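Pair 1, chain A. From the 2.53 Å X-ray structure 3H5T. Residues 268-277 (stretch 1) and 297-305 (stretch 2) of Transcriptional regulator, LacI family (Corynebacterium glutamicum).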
# COMPACT_ATOMS: atom_id res chain seq x y z
N ASP A 268 31.20 2.37 -5.98
CA ASP A 268 31.79 2.26 -4.66
C ASP A 268 30.78 2.02 -3.54
O ASP A 268 31.17 1.67 -2.42
CB ASP A 268 32.58 3.54 -4.38
CG ASP A 268 31.78 4.80 -4.65
OD1 ASP A 268 31.37 5.00 -5.82
OD2 ASP A 268 31.55 5.58 -3.70
N LEU A 269 29.49 2.19 -3.82
CA LEU A 269 28.45 1.99 -2.81
C LEU A 269 28.45 0.58 -2.24
O LEU A 269 28.59 -0.41 -2.98
CB LEU A 269 27.06 2.32 -3.37
CG LEU A 269 26.71 3.78 -3.73
CD1 LEU A 269 25.34 3.82 -4.35
CD2 LEU A 269 26.76 4.65 -2.48
N THR A 270 28.28 0.48 -0.93
CA THR A 270 28.26 -0.81 -0.25
C THR A 270 26.84 -1.21 0.14
O THR A 270 26.58 -2.39 0.43
CB THR A 270 29.14 -0.79 1.01
OG1 THR A 270 28.61 0.14 1.96
CG2 THR A 270 30.57 -0.38 0.66
N ALA A 271 25.93 -0.24 0.16
CA ALA A 271 24.54 -0.50 0.53
C ALA A 271 23.57 0.44 -0.17
O ALA A 271 23.93 1.56 -0.53
CB ALA A 271 24.37 -0.37 2.04
N VAL A 272 22.34 -0.03 -0.36
CA VAL A 272 21.30 0.76 -1.00
C VAL A 272 20.00 0.66 -0.21
O VAL A 272 19.44 -0.43 -0.06
CB VAL A 272 21.03 0.28 -2.45
CG1 VAL A 272 19.74 0.90 -2.98
CG2 VAL A 272 22.20 0.65 -3.35
N LEU A 273 19.52 1.80 0.29
CA LEU A 273 18.26 1.83 1.04
C LEU A 273 17.13 2.26 0.11
O LEU A 273 17.18 3.34 -0.48
CB LEU A 273 18.35 2.79 2.23
CG LEU A 273 17.05 2.96 3.04
CD1 LEU A 273 17.37 3.27 4.48
CD2 LEU A 273 16.19 4.04 2.42
N CYS A 274 16.12 1.41 -0.02
CA CYS A 274 14.97 1.69 -0.87
C CYS A 274 13.77 2.17 -0.07
O CYS A 274 13.54 1.75 1.06
CB CYS A 274 14.57 0.44 -1.64
SG CYS A 274 15.83 -0.17 -2.73
N THR A 275 12.99 3.04 -0.69
CA THR A 275 11.80 3.61 -0.09
C THR A 275 10.61 2.65 -0.21
O THR A 275 9.61 2.77 0.51
CB THR A 275 11.46 4.94 -0.78
OG1 THR A 275 12.38 5.95 -0.33
CG2 THR A 275 10.05 5.36 -0.48
N VAL A 276 10.74 1.68 -1.12
CA VAL A 276 9.67 0.71 -1.34
C VAL A 276 10.24 -0.64 -1.80
O VAL A 276 11.18 -0.67 -2.59
CB VAL A 276 8.67 1.29 -2.39
CG1 VAL A 276 8.61 0.42 -3.64
CG2 VAL A 276 7.31 1.45 -1.76
N ASP A 277 9.68 -1.75 -1.31
CA ASP A 277 10.16 -3.09 -1.68
C ASP A 277 10.38 -3.28 -3.18
O ASP A 277 11.36 -3.91 -3.59
CB ASP A 277 9.19 -4.19 -1.22
CG ASP A 277 9.27 -4.48 0.26
OD1 ASP A 277 10.18 -3.95 0.94
OD2 ASP A 277 8.42 -5.26 0.75
N ASP A 297 27.73 -8.82 -2.34
CA ASP A 297 28.14 -7.70 -3.18
C ASP A 297 27.50 -6.37 -2.78
O ASP A 297 28.07 -5.31 -3.00
CB ASP A 297 27.80 -7.99 -4.64
CG ASP A 297 28.40 -9.29 -5.13
OD1 ASP A 297 29.64 -9.39 -5.20
OD2 ASP A 297 27.62 -10.22 -5.43
N LEU A 298 26.31 -6.43 -2.19
CA LEU A 298 25.61 -5.21 -1.81
C LEU A 298 24.55 -5.47 -0.74
O LEU A 298 23.83 -6.47 -0.79
CB LEU A 298 24.96 -4.62 -3.07
CG LEU A 298 24.52 -3.15 -3.18
CD1 LEU A 298 23.38 -2.88 -2.23
CD2 LEU A 298 25.71 -2.24 -2.90
N SER A 299 24.46 -4.58 0.24
CA SER A 299 23.45 -4.70 1.29
C SER A 299 22.29 -3.79 0.91
O SER A 299 22.50 -2.61 0.59
CB SER A 299 24.01 -4.28 2.65
OG SER A 299 24.98 -5.20 3.11
N LEU A 300 21.07 -4.31 0.93
CA LEU A 300 19.91 -3.50 0.57
C LEU A 300 18.75 -3.67 1.54
O LEU A 300 18.58 -4.72 2.14
CB LEU A 300 19.46 -3.81 -0.87
CG LEU A 300 18.67 -5.08 -1.17
CD1 LEU A 300 17.29 -4.92 -0.63
CD2 LEU A 300 18.60 -5.32 -2.67
N THR A 301 17.96 -2.61 1.68
CA THR A 301 16.81 -2.62 2.57
C THR A 301 15.57 -2.24 1.78
O THR A 301 15.66 -1.55 0.76
CB THR A 301 17.00 -1.62 3.73
OG1 THR A 301 18.22 -1.91 4.42
CG2 THR A 301 15.86 -1.75 4.72
N GLY A 302 14.41 -2.69 2.24
CA GLY A 302 13.17 -2.38 1.57
C GLY A 302 12.17 -1.76 2.53
O GLY A 302 12.53 -1.43 3.66
N PHE A 303 10.93 -1.58 2.07
CA PHE A 303 9.87 -1.01 2.89
C PHE A 303 8.53 -1.43 2.29
O PHE A 303 8.26 -1.18 1.11
CB PHE A 303 9.97 0.52 2.92
CG PHE A 303 9.09 1.17 3.96
CD1 PHE A 303 9.65 1.83 5.05
CD2 PHE A 303 7.69 1.12 3.86
CE1 PHE A 303 8.84 2.43 6.03
CE2 PHE A 303 6.87 1.71 4.83
CZ PHE A 303 7.45 2.36 5.92
N ASP A 304 7.70 -2.08 3.12
CA ASP A 304 6.36 -2.58 2.78
C ASP A 304 6.10 -3.94 3.39
O ASP A 304 5.13 -4.13 4.13
CB ASP A 304 6.14 -2.68 1.27
CG ASP A 304 5.50 -1.43 0.70
OD1 ASP A 304 5.06 -0.58 1.50
OD2 ASP A 304 5.42 -1.30 -0.54
N GLY A 305 6.97 -4.90 3.08
CA GLY A 305 6.81 -6.25 3.60
C GLY A 305 5.87 -7.10 2.76
O GLY A 305 5.11 -7.90 3.30

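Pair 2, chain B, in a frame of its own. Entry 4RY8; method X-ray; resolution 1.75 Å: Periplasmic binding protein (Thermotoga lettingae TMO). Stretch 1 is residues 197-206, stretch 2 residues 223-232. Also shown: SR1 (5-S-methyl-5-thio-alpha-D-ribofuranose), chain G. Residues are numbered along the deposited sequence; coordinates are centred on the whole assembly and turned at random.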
# COMPACT_ATOMS: atom_id res chain seq x y z
N GLU B 197 0.50 -29.56 6.57
CA GLU B 197 1.55 -28.61 6.92
C GLU B 197 1.02 -27.15 6.95
O GLU B 197 1.72 -26.27 7.41
CB GLU B 197 2.76 -28.76 5.98
CG GLU B 197 2.64 -28.06 4.62
CD GLU B 197 1.88 -28.85 3.54
OE1 GLU B 197 1.18 -29.85 3.86
OE2 GLU B 197 2.00 -28.45 2.36
N ALA B 198 -0.21 -26.91 6.48
CA ALA B 198 -0.70 -25.56 6.33
C ALA B 198 -0.92 -24.99 7.73
O ALA B 198 -1.37 -25.70 8.61
CB ALA B 198 -1.97 -25.54 5.50
N ASN B 199 -0.53 -23.73 7.96
CA ASN B 199 -0.74 -23.09 9.27
C ASN B 199 -1.28 -21.64 9.19
O ASN B 199 -1.39 -20.95 10.19
CB ASN B 199 0.56 -23.11 10.09
CG ASN B 199 1.72 -22.39 9.40
OD1 ASN B 199 1.61 -21.94 8.25
ND2 ASN B 199 2.84 -22.34 10.06
N ALA B 200 -1.62 -21.18 8.00
CA ALA B 200 -2.28 -19.86 7.89
C ALA B 200 -3.30 -19.88 6.79
O ALA B 200 -3.17 -20.64 5.84
CB ALA B 200 -1.26 -18.77 7.62
N VAL B 201 -4.31 -19.02 6.93
CA VAL B 201 -5.30 -18.78 5.89
C VAL B 201 -5.34 -17.30 5.52
O VAL B 201 -5.41 -16.42 6.37
CB VAL B 201 -6.71 -19.22 6.32
CG1 VAL B 201 -7.75 -18.92 5.22
CG2 VAL B 201 -6.70 -20.68 6.73
N LEU B 202 -5.35 -17.05 4.23
CA LEU B 202 -5.52 -15.72 3.69
C LEU B 202 -6.73 -15.78 2.77
O LEU B 202 -6.73 -16.41 1.70
CB LEU B 202 -4.26 -15.29 2.97
CG LEU B 202 -4.31 -13.95 2.26
CD1 LEU B 202 -4.40 -12.83 3.30
CD2 LEU B 202 -3.08 -13.80 1.36
N ALA B 203 -7.76 -15.09 3.16
CA ALA B 203 -9.08 -15.15 2.54
C ALA B 203 -9.49 -13.76 2.14
O ALA B 203 -9.66 -12.87 2.98
CB ALA B 203 -10.10 -15.73 3.49
N MET B 204 -9.69 -13.57 0.85
CA MET B 204 -9.83 -12.23 0.27
C MET B 204 -11.30 -11.67 0.22
O MET B 204 -11.54 -10.68 -0.40
CB MET B 204 -9.13 -12.24 -1.11
CG MET B 204 -7.58 -12.32 -1.08
SD MET B 204 -6.81 -11.09 0.08
CE MET B 204 -5.13 -11.11 -0.52
N TRP B 205 -12.24 -12.33 0.88
CA TRP B 205 -13.62 -11.79 1.10
C TRP B 205 -14.10 -12.32 2.46
O TRP B 205 -13.79 -13.46 2.75
CB TRP B 205 -14.51 -12.27 -0.08
CG TRP B 205 -15.99 -12.00 0.02
CD1 TRP B 205 -16.62 -11.00 0.70
CD2 TRP B 205 -17.00 -12.72 -0.64
NE1 TRP B 205 -17.97 -11.07 0.53
CE2 TRP B 205 -18.23 -12.13 -0.30
CE3 TRP B 205 -16.99 -13.84 -1.48
CZ2 TRP B 205 -19.45 -12.63 -0.76
CZ3 TRP B 205 -18.18 -14.32 -1.93
CH2 TRP B 205 -19.39 -13.73 -1.60
N ASP B 206 -14.80 -11.54 3.32
CA ASP B 206 -15.18 -12.09 4.61
C ASP B 206 -16.06 -13.35 4.55
O ASP B 206 -16.02 -14.15 5.48
CB ASP B 206 -15.76 -11.04 5.64
CG ASP B 206 -17.05 -10.36 5.17
OD1 ASP B 206 -17.53 -10.58 4.04
OD2 ASP B 206 -17.64 -9.57 5.99
N ASP B 223 -5.73 -23.47 17.35
CA ASP B 223 -4.38 -23.03 17.74
C ASP B 223 -3.30 -23.41 16.74
O ASP B 223 -2.16 -23.01 16.91
CB ASP B 223 -4.04 -23.48 19.18
CG ASP B 223 -3.74 -24.96 19.30
OD1 ASP B 223 -3.88 -25.71 18.30
OD2 ASP B 223 -3.37 -25.39 20.41
N GLN B 224 -3.64 -24.19 15.71
CA GLN B 224 -2.72 -24.54 14.62
C GLN B 224 -2.85 -23.59 13.42
O GLN B 224 -2.11 -23.73 12.44
CB GLN B 224 -3.01 -25.96 14.13
CG GLN B 224 -2.98 -27.03 15.21
CD GLN B 224 -3.38 -28.40 14.69
OE1 GLN B 224 -3.21 -28.70 13.50
NE2 GLN B 224 -3.92 -29.23 15.57
N PHE B 225 -3.78 -22.65 13.48
CA PHE B 225 -4.04 -21.73 12.39
C PHE B 225 -4.16 -20.28 12.81
O PHE B 225 -4.53 -19.96 13.95
CB PHE B 225 -5.34 -22.14 11.70
CG PHE B 225 -5.18 -23.26 10.72
CD1 PHE B 225 -4.74 -23.02 9.43
CD2 PHE B 225 -5.47 -24.57 11.09
CE1 PHE B 225 -4.58 -24.04 8.52
CE2 PHE B 225 -5.30 -25.61 10.16
CZ PHE B 225 -4.85 -25.34 8.90
N LYS B 226 -3.83 -19.41 11.87
CA LYS B 226 -4.11 -17.99 12.00
C LYS B 226 -4.74 -17.54 10.70
O LYS B 226 -4.27 -17.91 9.64
CB LYS B 226 -2.82 -17.22 12.31
CG LYS B 226 -2.35 -17.42 13.75
CD LYS B 226 -1.46 -16.27 14.16
CE LYS B 226 -0.69 -16.58 15.43
NZ LYS B 226 0.10 -15.38 15.82
N VAL B 227 -5.85 -16.82 10.79
CA VAL B 227 -6.62 -16.44 9.62
C VAL B 227 -6.59 -14.94 9.42
O VAL B 227 -6.78 -14.20 10.36
CB VAL B 227 -8.09 -16.92 9.72
CG1 VAL B 227 -8.82 -16.62 8.39
CG2 VAL B 227 -8.12 -18.41 10.05
N TYR B 228 -6.31 -14.54 8.19
CA TYR B 228 -6.23 -13.15 7.74
C TYR B 228 -7.28 -13.00 6.65
O TYR B 228 -7.36 -13.83 5.74
CB TYR B 228 -4.80 -12.85 7.19
CG TYR B 228 -3.75 -13.05 8.29
CD1 TYR B 228 -3.33 -14.34 8.65
CD2 TYR B 228 -3.23 -11.98 9.01
CE1 TYR B 228 -2.41 -14.54 9.66
CE2 TYR B 228 -2.31 -12.20 10.03
CZ TYR B 228 -1.92 -13.46 10.35
OH TYR B 228 -1.03 -13.69 11.35
N SER B 229 -8.10 -11.95 6.75
CA SER B 229 -9.15 -11.71 5.76
C SER B 229 -9.24 -10.25 5.30
O SER B 229 -8.47 -9.39 5.69
CB SER B 229 -10.48 -12.15 6.32
OG SER B 229 -10.81 -11.23 7.39
N VAL B 230 -10.20 -10.02 4.44
CA VAL B 230 -10.64 -8.74 4.08
C VAL B 230 -12.10 -8.60 4.53
O VAL B 230 -12.84 -9.59 4.61
CB VAL B 230 -10.51 -8.59 2.55
CG1 VAL B 230 -10.98 -7.26 2.05
CG2 VAL B 230 -9.08 -8.76 2.15
N ASP B 231 -12.52 -7.34 4.70
CA ASP B 231 -13.88 -6.94 5.03
C ASP B 231 -14.10 -7.02 6.54
O ASP B 231 -13.45 -7.78 7.23
CB ASP B 231 -15.01 -7.68 4.30
CG ASP B 231 -14.85 -7.65 2.79
OD1 ASP B 231 -14.55 -6.57 2.26
OD2 ASP B 231 -15.01 -8.72 2.13
N VAL B 232 -14.98 -6.16 7.00
CA VAL B 232 -15.39 -6.18 8.41
C VAL B 232 -16.89 -5.89 8.47
O VAL B 232 -17.44 -5.06 7.69
CB VAL B 232 -14.50 -5.24 9.24
CG1 VAL B 232 -14.67 -3.80 8.78
CG2 VAL B 232 -14.76 -5.41 10.74
CS SR1 G . -17.24 -11.54 -4.80
S SR1 G . -16.33 -10.01 -4.77
C5 SR1 G . -16.39 -9.84 -2.97
C4 SR1 G . -15.68 -8.58 -2.50
O4 SR1 G . -16.31 -7.52 -3.14
C1 SR1 G . -16.51 -6.40 -2.26
O1 SR1 G . -15.75 -5.34 -2.75
C2 SR1 G . -16.04 -6.78 -0.86
O2 SR1 G . -14.88 -6.08 -0.33
C3 SR1 G . -15.78 -8.26 -1.01
O3 SR1 G . -14.59 -8.64 -0.34

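Two neighbouring parallel strands pose a packing problem that can be met by different side chains on one shared backbone. Pairs 1 and 2 illustrate the principle: the N, CA and C atoms of 14 central residues superpose with an RMSD of 0.6 Å. In each pair the strands run nearly parallel, at 7° in pair 1 and 9° in pair 2, with axes approaching to 4.6 and 4.7 Å.

The hydrogen-bond ladder is shared. In pair 1, Val272(A) N donates to Ser299(A) O at 2.8 Å, and Thr301(A) N returns a bond to Val272(A) O at 3.2 Å. At the matched positions of pair 2, Val201(B) N reaches Lys226(B) O at 2.9 Å and Tyr228(B) N reaches Val201(B) O at 2.8 Å. The next rung follows suit, from Cys274(A) N to Thr301(A) O at 3.1 Å and from Ala203(B) N to Tyr228(B) O at 2.9 Å. The same register is kept although the side chains differ.

The entrance to the ladder shows one such variation. Leu298(A) and Phe225(B) have CA atoms only 0.2 Å apart, and both start sideways but bring their ends nearer the other stretch. Leu298(A) CD2 lies 3.4 Å from Leu269(A) O, while its CD1 meets Val272(A) CG2 at 3.9 Å. The phenylalanine ring covers the equivalent ground: Phe225(B) CZ is 3.5 Å from Ala198(B) O, and Phe225(B) CD1 is 4.1 Å from Val201(B) CG2. Leu269(A) is matched by Ala198(B), whose CB lies 4.3 Å from Phe225(B) CE1; Leu298(A) touches Leu269(A) at its carbonyl O.

Along the strands, Ala271(A) and Ala200(B) keep the same small side chain, and Leu273(A) and Leu202(B) nearly coincide. Their neighbours differ more. On the face holding Leu202(B), Tyr228(B) replaces Thr301(A), and its CB packs 3.9 Å from Leu202(B) CD1. On the other face, the valines Val272(A) and Val201(B) are matched, as are Leu300(A) and Val227(B); Val201(B) CB and Val227(B) CG1 meet at 3.9 Å.

Beyond the strands, the matched aspartates share a position but use it differently. Asp277(A) turns its carboxylate to the other stretch, where OD2 accepts from Gly305(A) N at 2.8 Å; the backbone N of Asp277(A) also donates to Phe303(A) O at 2.9 Å. A CB on Gly302(A) would lie 2.4 Å from Asp277(A) OD1, a clash, so this carboxylate occupies space that a side chain there would need. In pair 2 the accepting carboxylate comes instead from the second stretch: Asp206(B) N donates to Asp231(B) OD2 at 3.1 Å, and Ser229(B) takes the place of the glycine. Asp231(B), matched to Asp304(A), points toward the first stretch and also binds the sugar, accepting from SR1 O2 through Asp231(B) OD1 at 2.7 Å and from SR1 O3 through Asp231(B) OD2 at 2.5 Å. One backbone frame therefore accommodates two different carboxylate arrangements.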